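Local coordinates for malonyl acyl carrier protein transacylase (Streptococcus pneumoniae, PDB 3IM8) that probably transfers the malonyl group of malonyl-CoA to holo-acyl carrier protein, providing malonyl-ACP for fatty acid synthesis, at residues K147-L151 with G152-P156; F198-S201 with L202-P205; L244-Q247 with V248-P251. One frame throughout, in Å; residues are numbered along the deposited sequence.

Interaction 1: K147-L151 with G152-P156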
ATOM      1  N   LYS A 147     -22.252  15.623   1.711  1.00 29.36           N
ATOM      2  CA  LYS A 147     -22.718  17.016   1.602  1.00 30.35           C
ATOM      3  C   LYS A 147     -21.741  17.890   0.800  1.00 30.12           C
ATOM      4  O   LYS A 147     -22.136  18.663  -0.068  1.00 29.62           O
ATOM      5  CB  LYS A 147     -22.902  17.626   2.980  1.00 31.07           C
ATOM      6  CG  LYS A 147     -23.798  18.869   2.985  1.00 34.31           C
ATOM      7  CD  LYS A 147     -24.181  19.243   4.421  1.00 39.60           C
ATOM      8  CE  LYS A 147     -24.934  18.100   5.205  1.00 41.75           C
ATOM      9  NZ  LYS A 147     -24.773  18.117   6.726  1.00 41.37           N
ATOM     10  N   ALA A 148     -20.448  17.731   1.078  1.00 30.18           N
ATOM     11  CA  ALA A 148     -19.417  18.550   0.433  1.00 29.16           C
ATOM     12  C   ALA A 148     -19.203  18.262  -1.044  1.00 29.03           C
ATOM     13  O   ALA A 148     -18.649  19.112  -1.720  1.00 26.72           O
ATOM     14  CB  ALA A 148     -18.089  18.411   1.177  1.00 29.76           C
ATOM     15  N   SER A 149     -19.645  17.080  -1.526  1.00 29.46           N
ATOM     16  CA  SER A 149     -19.410  16.597  -2.927  1.00 30.23           C
ATOM     17  C   SER A 149     -20.071  17.394  -4.036  1.00 30.87           C
ATOM     18  O   SER A 149     -19.713  17.283  -5.230  1.00 31.09           O
ATOM     19  CB  SER A 149     -19.809  15.117  -3.097  1.00 30.23           C
ATOM     20  OG  SER A 149     -18.956  14.264  -2.372  1.00 31.22           O
ATOM     21  N   GLU A 150     -21.043  18.193  -3.652  1.00 31.23           N
ATOM     22  CA  GLU A 150     -21.655  19.119  -4.564  1.00 32.38           C
ATOM     23  C   GLU A 150     -20.626  20.113  -5.085  1.00 32.46           C
ATOM     24  O   GLU A 150     -20.697  20.595  -6.253  1.00 32.45           O
ATOM     25  CB  GLU A 150     -22.711  19.879  -3.804  1.00 33.41           C
ATOM     26  CG  GLU A 150     -23.310  20.958  -4.643  1.00 37.49           C
ATOM     27  CD  GLU A 150     -24.446  21.650  -3.950  1.00 40.71           C
ATOM     28  OE1 GLU A 150     -24.218  22.265  -2.873  1.00 42.15           O
ATOM     29  OE2 GLU A 150     -25.550  21.555  -4.510  1.00 42.63           O
ATOM     30  N   LEU A 151     -19.683  20.429  -4.203  1.00 31.29           N
ATOM     31  CA  LEU A 151     -18.636  21.384  -4.504  1.00 31.32           C
ATOM     32  C   LEU A 151     -17.435  20.794  -5.285  1.00 31.20           C
ATOM     33  O   LEU A 151     -16.504  21.521  -5.563  1.00 31.31           O
ATOM     34  CB  LEU A 151     -18.196  22.056  -3.182  1.00 31.16           C
ATOM     35  CG  LEU A 151     -19.124  23.135  -2.595  1.00 31.28           C
ATOM     36  CD1 LEU A 151     -20.550  22.707  -2.351  1.00 33.72           C
ATOM     37  CD2 LEU A 151     -18.532  23.681  -1.316  1.00 27.43           C
ATOM     38  N   GLY A 152     -17.462  19.478  -5.603  1.00 30.83           N
ATOM     39  CA  GLY A 152     -16.365  18.727  -6.260  1.00 28.99           C
ATOM     40  C   GLY A 152     -16.006  17.378  -5.597  1.00 28.16           C
ATOM     41  O   GLY A 152     -16.549  17.012  -4.551  1.00 26.54           O
ATOM     42  N   VAL A 153     -15.056  16.649  -6.180  1.00 28.27           N
ATOM     43  CA  VAL A 153     -14.563  15.380  -5.574  1.00 27.76           C
ATOM     44  C   VAL A 153     -14.009  15.498  -4.148  1.00 27.16           C
ATOM     45  O   VAL A 153     -12.995  16.143  -3.922  1.00 27.46           O
ATOM     46  CB  VAL A 153     -13.517  14.675  -6.473  1.00 28.19           C
ATOM     47  CG1 VAL A 153     -13.162  13.307  -5.852  1.00 27.49           C
ATOM     48  CG2 VAL A 153     -14.076  14.515  -7.916  1.00 26.52           C
ATOM     49  N   VAL A 154     -14.704  14.880  -3.187  1.00 26.83           N
ATOM     50  CA  VAL A 154     -14.176  14.627  -1.839  1.00 26.00           C
ATOM     51  C   VAL A 154     -14.736  13.310  -1.266  1.00 25.95           C
ATOM     52  O   VAL A 154     -15.936  13.194  -1.038  1.00 26.08           O
ATOM     53  CB  VAL A 154     -14.478  15.814  -0.899  1.00 26.01           C
ATOM     54  CG1 VAL A 154     -15.978  16.193  -0.992  1.00 25.31           C
ATOM     55  CG2 VAL A 154     -14.050  15.493   0.506  1.00 23.90           C
ATOM     56  N   THR A 155     -13.898  12.295  -1.067  1.00 26.30           N
ATOM     57  CA  THR A 155     -14.388  11.050  -0.395  1.00 26.88           C
ATOM     58  C   THR A 155     -13.355  10.489   0.602  1.00 25.65           C
ATOM     59  O   THR A 155     -12.175  10.899   0.553  1.00 25.54           O
ATOM     60  CB  THR A 155     -14.753   9.929  -1.395  1.00 27.23           C
ATOM     61  OG1 THR A 155     -13.652   9.679  -2.273  1.00 29.94           O
ATOM     62  CG2 THR A 155     -15.999  10.302  -2.209  1.00 30.71           C
ATOM     63  N   PRO A 156     -13.782   9.590   1.519  1.00 24.03           N
ATOM     64  CA  PRO A 156     -12.729   8.909   2.280  1.00 23.53           C
ATOM     65  C   PRO A 156     -11.844   8.121   1.307  1.00 23.11           C
ATOM     66  O   PRO A 156     -12.364   7.437   0.434  1.00 23.28           O
ATOM     67  CB  PRO A 156     -13.495   7.979   3.226  1.00 22.44           C
ATOM     68  CG  PRO A 156     -14.816   8.688   3.434  1.00 22.92           C
ATOM     69  CD  PRO A 156     -15.124   9.213   2.002  1.00 24.83           C
TER
HETATM   70  O   HOH W   1     -16.878  13.282  -4.363  1.00 29.23           O

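Interaction 2: F198-S201 with L202-P205. With ACT (acetate ion), chain B.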
ATOM      1  N   PHE A 198      -5.059  10.321  -4.340  1.00 25.03           N
ATOM      2  CA  PHE A 198      -5.195   8.937  -4.792  1.00 24.62           C
ATOM      3  C   PHE A 198      -6.415   8.302  -4.098  1.00 24.23           C
ATOM      4  O   PHE A 198      -6.796   8.711  -2.975  1.00 23.94           O
ATOM      5  CB  PHE A 198      -3.930   8.148  -4.405  1.00 25.67           C
ATOM      6  CG  PHE A 198      -2.666   8.584  -5.110  1.00 27.27           C
ATOM      7  CD1 PHE A 198      -1.441   8.166  -4.633  1.00 29.83           C
ATOM      8  CD2 PHE A 198      -2.697   9.353  -6.268  1.00 29.15           C
ATOM      9  CE1 PHE A 198      -0.239   8.498  -5.291  1.00 30.03           C
ATOM     10  CE2 PHE A 198      -1.513   9.709  -6.934  1.00 31.45           C
ATOM     11  CZ  PHE A 198      -0.271   9.280  -6.438  1.00 31.27           C
ATOM     12  N   HIS A 199      -7.021   7.303  -4.738  1.00 23.66           N
ATOM     13  CA  HIS A 199      -8.159   6.524  -4.161  1.00 23.51           C
ATOM     14  C   HIS A 199      -9.471   7.353  -4.080  1.00 24.99           C
ATOM     15  O   HIS A 199     -10.322   7.133  -3.208  1.00 24.70           O
ATOM     16  CB  HIS A 199      -7.790   5.801  -2.844  1.00 23.71           C
ATOM     17  CG  HIS A 199      -6.458   5.110  -2.882  1.00 23.14           C
ATOM     18  ND1 HIS A 199      -6.250   3.926  -3.558  1.00 23.41           N
ATOM     19  CD2 HIS A 199      -5.259   5.455  -2.348  1.00 23.56           C
ATOM     20  CE1 HIS A 199      -4.979   3.571  -3.448  1.00 23.73           C
ATOM     21  NE2 HIS A 199      -4.357   4.479  -2.711  1.00 25.24           N
ATOM     22  N   THR A 200      -9.623   8.255  -5.079  1.00 25.82           N
ATOM     23  CA  THR A 200     -10.840   9.039  -5.365  1.00 26.06           C
ATOM     24  C   THR A 200     -11.092   9.007  -6.906  1.00 27.20           C
ATOM     25  O   THR A 200     -10.194   8.630  -7.686  1.00 25.34           O
ATOM     26  CB  THR A 200     -10.691  10.523  -4.877  1.00 25.93           C
ATOM     27  OG1 THR A 200      -9.863  11.279  -5.779  1.00 26.66           O
ATOM     28  CG2 THR A 200     -10.117  10.602  -3.429  1.00 25.76           C
ATOM     29  N   SER A 201     -12.298   9.397  -7.340  1.00 28.72           N
ATOM     30  CA  SER A 201     -12.601   9.500  -8.799  1.00 30.01           C
ATOM     31  C   SER A 201     -11.651  10.368  -9.612  1.00 29.26           C
ATOM     32  O   SER A 201     -11.563  10.220 -10.839  1.00 29.79           O
ATOM     33  CB  SER A 201     -14.005  10.026  -9.017  1.00 30.85           C
ATOM     34  OG  SER A 201     -14.716   9.852  -7.809  1.00 36.21           O
ATOM     35  N   LEU A 202     -10.935  11.271  -8.950  1.00 29.18           N
ATOM     36  CA  LEU A 202      -9.938  12.088  -9.675  1.00 28.46           C
ATOM     37  C   LEU A 202      -8.980  11.186 -10.406  1.00 28.34           C
ATOM     38  O   LEU A 202      -8.398  11.572 -11.421  1.00 27.14           O
ATOM     39  CB  LEU A 202      -9.201  13.053  -8.751  1.00 28.09           C
ATOM     40  CG  LEU A 202     -10.191  14.061  -8.155  1.00 28.70           C
ATOM     41  CD1 LEU A 202      -9.703  14.640  -6.843  1.00 29.11           C
ATOM     42  CD2 LEU A 202     -10.571  15.153  -9.186  1.00 30.07           C
ATOM     43  N   LEU A 203      -8.848   9.947  -9.927  1.00 28.65           N
ATOM     44  CA  LEU A 203      -7.886   9.031 -10.551  1.00 29.58           C
ATOM     45  C   LEU A 203      -8.472   8.179 -11.656  1.00 30.30           C
ATOM     46  O   LEU A 203      -7.786   7.299 -12.188  1.00 30.77           O
ATOM     47  CB  LEU A 203      -7.196   8.150  -9.489  1.00 29.99           C
ATOM     48  CG  LEU A 203      -5.952   8.930  -9.004  1.00 32.53           C
ATOM     49  CD1 LEU A 203      -6.344  10.240  -8.277  1.00 30.26           C
ATOM     50  CD2 LEU A 203      -5.054   8.070  -8.146  1.00 36.61           C
ATOM     51  N   GLU A 204      -9.730   8.432 -12.011  1.00 31.71           N
ATOM     52  CA  GLU A 204     -10.412   7.681 -13.086  1.00 33.07           C
ATOM     53  C   GLU A 204      -9.602   7.649 -14.394  1.00 33.01           C
ATOM     54  O   GLU A 204      -9.420   6.585 -14.960  1.00 32.91           O
ATOM     55  CB  GLU A 204     -11.880   8.154 -13.282  1.00 34.01           C
ATOM     56  CG  GLU A 204     -12.866   7.036 -13.763  1.00 36.79           C
ATOM     57  CD  GLU A 204     -12.722   6.745 -15.259  1.00 39.92           C
ATOM     58  OE1 GLU A 204     -13.165   5.699 -15.760  1.00 42.23           O
ATOM     59  OE2 GLU A 204     -12.146   7.582 -15.962  1.00 42.26           O
ATOM     60  N   PRO A 205      -9.073   8.804 -14.847  1.00 33.58           N
ATOM     61  CA  PRO A 205      -8.139   8.753 -15.994  1.00 33.63           C
ATOM     62  C   PRO A 205      -6.938   7.792 -15.795  1.00 33.65           C
ATOM     63  O   PRO A 205      -6.555   7.036 -16.727  1.00 33.43           O
ATOM     64  CB  PRO A 205      -7.634  10.211 -16.118  1.00 33.95           C
ATOM     65  CG  PRO A 205      -8.751  11.072 -15.522  1.00 33.13           C
ATOM     66  CD  PRO A 205      -9.396  10.195 -14.431  1.00 33.74           C
TER
HETATM   67  C   ACT B 500      -0.494   4.807  -3.326  1.00 29.38           C
HETATM   68  O   ACT B 500      -1.781   4.833  -3.233  1.00 29.54           O
HETATM   69  OXT ACT B 500       0.155   4.019  -4.208  1.00 26.10           O
HETATM   70  CH3 ACT B 500       0.117   5.765  -2.320  1.00 28.03           C

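Interaction 3: L244-Q247 with V248-P251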
ATOM      1  N   LEU A 244      -7.820  -4.199  -9.520  1.00 22.55           N
ATOM      2  CA  LEU A 244      -6.673  -3.306  -9.508  1.00 22.48           C
ATOM      3  C   LEU A 244      -6.996  -2.016 -10.273  1.00 23.80           C
ATOM      4  O   LEU A 244      -6.567  -0.921  -9.898  1.00 24.05           O
ATOM      5  CB  LEU A 244      -5.453  -4.006 -10.075  1.00 22.02           C
ATOM      6  CG  LEU A 244      -4.970  -5.132  -9.168  1.00 17.76           C
ATOM      7  CD1 LEU A 244      -3.947  -5.877  -9.911  1.00 14.41           C
ATOM      8  CD2 LEU A 244      -4.451  -4.625  -7.803  1.00 16.29           C
ATOM      9  N   THR A 245      -7.773  -2.167 -11.338  1.00 23.62           N
ATOM     10  CA  THR A 245      -8.330  -1.044 -12.038  1.00 23.51           C
ATOM     11  C   THR A 245      -9.076  -0.095 -11.119  1.00 23.36           C
ATOM     12  O   THR A 245      -8.797   1.076 -11.141  1.00 24.25           O
ATOM     13  CB  THR A 245      -9.198  -1.509 -13.187  1.00 22.73           C
ATOM     14  OG1 THR A 245      -8.334  -2.054 -14.177  1.00 24.10           O
ATOM     15  CG2 THR A 245     -10.006  -0.332 -13.773  1.00 24.22           C
ATOM     16  N   ARG A 246      -9.998  -0.603 -10.298  1.00 23.73           N
ATOM     17  CA  ARG A 246     -10.764   0.238  -9.343  1.00 23.82           C
ATOM     18  C   ARG A 246      -9.949   0.712  -8.140  1.00 22.83           C
ATOM     19  O   ARG A 246     -10.195   1.798  -7.613  1.00 21.97           O
ATOM     20  CB  ARG A 246     -12.039  -0.459  -8.891  1.00 23.75           C
ATOM     21  CG  ARG A 246     -13.019  -0.687 -10.078  1.00 27.40           C
ATOM     22  CD  ARG A 246     -14.418  -1.001  -9.597  1.00 30.20           C
ATOM     23  NE  ARG A 246     -14.467  -2.283  -8.911  1.00 31.55           N
ATOM     24  CZ  ARG A 246     -14.878  -2.479  -7.657  1.00 31.90           C
ATOM     25  NH1 ARG A 246     -15.271  -1.490  -6.876  1.00 30.82           N
ATOM     26  NH2 ARG A 246     -14.893  -3.699  -7.172  1.00 33.45           N
ATOM     27  N   GLN A 247      -8.994  -0.111  -7.706  1.00 22.85           N
ATOM     28  CA  GLN A 247      -8.212   0.199  -6.513  1.00 24.19           C
ATOM     29  C   GLN A 247      -7.639   1.623  -6.490  1.00 23.79           C
ATOM     30  O   GLN A 247      -7.653   2.249  -5.423  1.00 24.95           O
ATOM     31  CB  GLN A 247      -7.090  -0.824  -6.293  1.00 23.75           C
ATOM     32  CG  GLN A 247      -6.322  -0.673  -5.002  1.00 26.19           C
ATOM     33  CD  GLN A 247      -4.802  -0.851  -5.238  1.00 30.75           C
ATOM     34  OE1 GLN A 247      -4.245  -0.349  -6.235  1.00 34.29           O
ATOM     35  NE2 GLN A 247      -4.140  -1.568  -4.332  1.00 30.78           N
ATOM     36  N   VAL A 248      -7.153   2.117  -7.633  1.00 23.88           N
ATOM     37  CA  VAL A 248      -6.491   3.450  -7.731  1.00 23.88           C
ATOM     38  C   VAL A 248      -7.488   4.620  -7.556  1.00 23.74           C
ATOM     39  O   VAL A 248      -7.128   5.728  -7.153  1.00 22.61           O
ATOM     40  CB  VAL A 248      -5.523   3.598  -9.000  1.00 24.76           C
ATOM     41  CG1 VAL A 248      -4.376   2.593  -8.970  1.00 24.45           C
ATOM     42  CG2 VAL A 248      -6.272   3.470 -10.325  1.00 26.17           C
ATOM     43  N   LYS A 249      -8.770   4.333  -7.780  1.00 24.30           N
ATOM     44  CA  LYS A 249      -9.801   5.364  -7.719  1.00 23.85           C
ATOM     45  C   LYS A 249     -10.867   5.094  -6.654  1.00 23.31           C
ATOM     46  O   LYS A 249     -11.845   5.819  -6.593  1.00 23.10           O
ATOM     47  CB  LYS A 249     -10.443   5.551  -9.125  1.00 24.19           C
ATOM     48  CG  LYS A 249     -11.302   4.330  -9.557  1.00 25.37           C
ATOM     49  CD  LYS A 249     -12.012   4.522 -10.897  1.00 27.63           C
ATOM     50  CE  LYS A 249     -12.195   3.164 -11.527  1.00 30.76           C
ATOM     51  NZ  LYS A 249     -13.242   3.233 -12.543  1.00 35.03           N
ATOM     52  N   GLU A 250     -10.710   4.048  -5.832  1.00 23.63           N
ATOM     53  CA  GLU A 250     -11.671   3.752  -4.729  1.00 22.79           C
ATOM     54  C   GLU A 250     -10.982   3.647  -3.341  1.00 22.53           C
ATOM     55  O   GLU A 250      -9.752   3.478  -3.277  1.00 23.16           O
ATOM     56  CB  GLU A 250     -12.463   2.480  -5.064  1.00 22.73           C
ATOM     57  CG  GLU A 250     -13.394   2.702  -6.229  1.00 25.38           C
ATOM     58  CD  GLU A 250     -14.288   1.530  -6.538  1.00 26.90           C
ATOM     59  OE1 GLU A 250     -14.676   0.773  -5.625  1.00 27.01           O
ATOM     60  OE2 GLU A 250     -14.616   1.390  -7.719  1.00 28.55           O
ATOM     61  N   PRO A 251     -11.749   3.761  -2.228  1.00 22.32           N
ATOM     62  CA  PRO A 251     -11.127   3.733  -0.880  1.00 21.82           C
ATOM     63  C   PRO A 251     -10.325   2.440  -0.616  1.00 21.67           C
ATOM     64  O   PRO A 251     -10.729   1.374  -1.011  1.00 20.88           O
ATOM     65  CB  PRO A 251     -12.314   3.860   0.078  1.00 21.07           C
ATOM     66  CG  PRO A 251     -13.437   4.440  -0.750  1.00 21.87           C
ATOM     67  CD  PRO A 251     -13.210   4.022  -2.157  1.00 21.50           C
TER

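Interaction 1: K147-L151 with G152-P156
Ala148 and Ser149 meet Val154 at the turn that carries the chain from helix 138-148 into strand 154-161, a helix-to-strand connection in the small ferredoxin-like subdomain of the FabD acyltransferase fold. Val154 points its CB toward the end of the helix, and the branch that reaches it is CG1. With chi1 at 50°, this methyl stands between the backbone N and the carbonyl carbon of its own residue, which brings it against the Ala148 methyl, CB to CG1 at 3.8 Å. Ser149 comes to the same methyl with its hydroxyl, OG lying 3.8 Å from Val154 CG1. Beyond this pair the valine also packs on Cys145 of the helix and on Val174 and Ala177 of helix 171-184, so it helps fill the interface between helices and sheet.

The serine hydroxyl is turned back beside its own backbone N (chi1 -68°) and bonds to Cys145 O one turn earlier. It serves as acceptor as well, since water 1 donates a hydrogen bond to Ser149 OG at 3.0 Å. That water in turn accepts from Val154 N over 2.9 Å, bridging the turn and giving the first amide of the strand a partner.

The backbone itself closes the turn. Leu151 N bonds to Ala148 O at 3.0 Å, and Gly152 N follows with a fairly straight bond of 3.2 Å to Ser149 O. Gly152 has a positive phi and an extended psi, a combination in which a CB would press on Leu151 O; lacking one, the residue turns the chain sharply toward the strand. Its carbonyl is directed back over the turn, and Gly152 O receives a CH···O contact from Ser149 CA at 3.3 Å.

Interaction 2: F198-S201 with L202-P205
Phe198 meets Leu203 across a tight 3-10 turn that leads from the loop of the predicted active-site histidine into helix 204-215, with Leu203 at the N-cap position. The leucine brings its CD2 methyl obliquely to the ring, 3.3 Å from Phe198 CD2, a close apolar contact; Met119 of helix 105-122 touches both side chains. On its CD1 side the same ring has an acetate ion, probably from the crystallisation liquor, whose methyl lies at the ring edge and in its plane.

His199 points away from the turn, and its NE2 donates to acetate O at 2.7 Å, with a bent angle of 138° at the hydrogen. Ser90 OG and Arg115 NH1 also bond the acetate, consistent with a pocket suited to a carboxylate. At the other ring nitrogen, ND1 is bonded to the backbone O of Gln247.

Thr200 sets OG1 between its backbone N and carbonyl carbon (chi1 77°), alongside Leu202 and pointing the same way. OG1 bonds to Pro197 O and accepts a weak hydrogen bond from Leu202 N at 3.3 Å, while Leu202 CB lies 3.5 Å from Thr200 OG1. Leu203 N bonds to the threonine carbonyl, though the position of that nitrogen is less certain.

Ser201 contributes mainly its carbonyl: Glu204 N bonds to Ser201 O at 2.8 Å, and Glu204 CB lies 3.2 Å from the same Ser201 O.

Interaction 3: L244-Q247 with V248-P251
Arg246 lays its side chain across that of Glu250, and a single guanidinium nitrogen, NH1, serves both carboxylate oxygens. The salt bridge runs from NH1 to Glu250 OE1 at 2.7 Å. A hydrogen bond from Arg246 NH1 also reaches Glu250 OE2, 3.1 Å away and nearly straight at 161°, meeting that oxygen on its syn side. The two flat groups are not coplanar but turned by 50°. A bend at chi3 (-67°) turns the guanidinium so that its edge meets the carboxylate of the extended glutamate, with Arg246 CD just 3.0 Å from Glu250 OE2. Arg246 NH2 also has a long, weak ion pair with Glu231.

This pair spans the turn by which helix 240-247 gives way to the loop before strand 252-253, an outermost strand of the mixed sheet in the FabD acyltransferase fold. The backbone closes with Lys249 N bonded to Arg246 O at 2.9 Å. Lys249 then runs its aliphatic chain back past the arginine, CG lying 3.4 Å from Arg246 O.

Gln247 faces the other way, into the predicted active site: NE2 bonds to Ser90 O and OE1 to Arg115 NH2, both ends of the amide thereby fixed. Val248 sets its side chain at about a right angle to Gln247 and reaches back along the helix, CG2 3.6 Å from Thr245 O.

The three contacts follow in series along the chain and lie on the same side of its centre. Interaction 1 belongs to the subdomain built from the mixed sheet and helices 138-148 and 171-184. Its centre is about 13 Å from that of interaction 2, to which Val153 and Thr155 connect it by packing on Leu202 and Thr200. Interaction 3 lies about 8 Å from interaction 2, centre to centre; His199 N bonds to Val248 O there, joining the turns before helix 204-215 and after helix 240-247 beside Ser90. Interactions 1 and 3, about 18 Å apart, touch through Pro156 and Pro251. Residues 198-205 thus connect the outlying subdomain to the probable malonyl-transfer site.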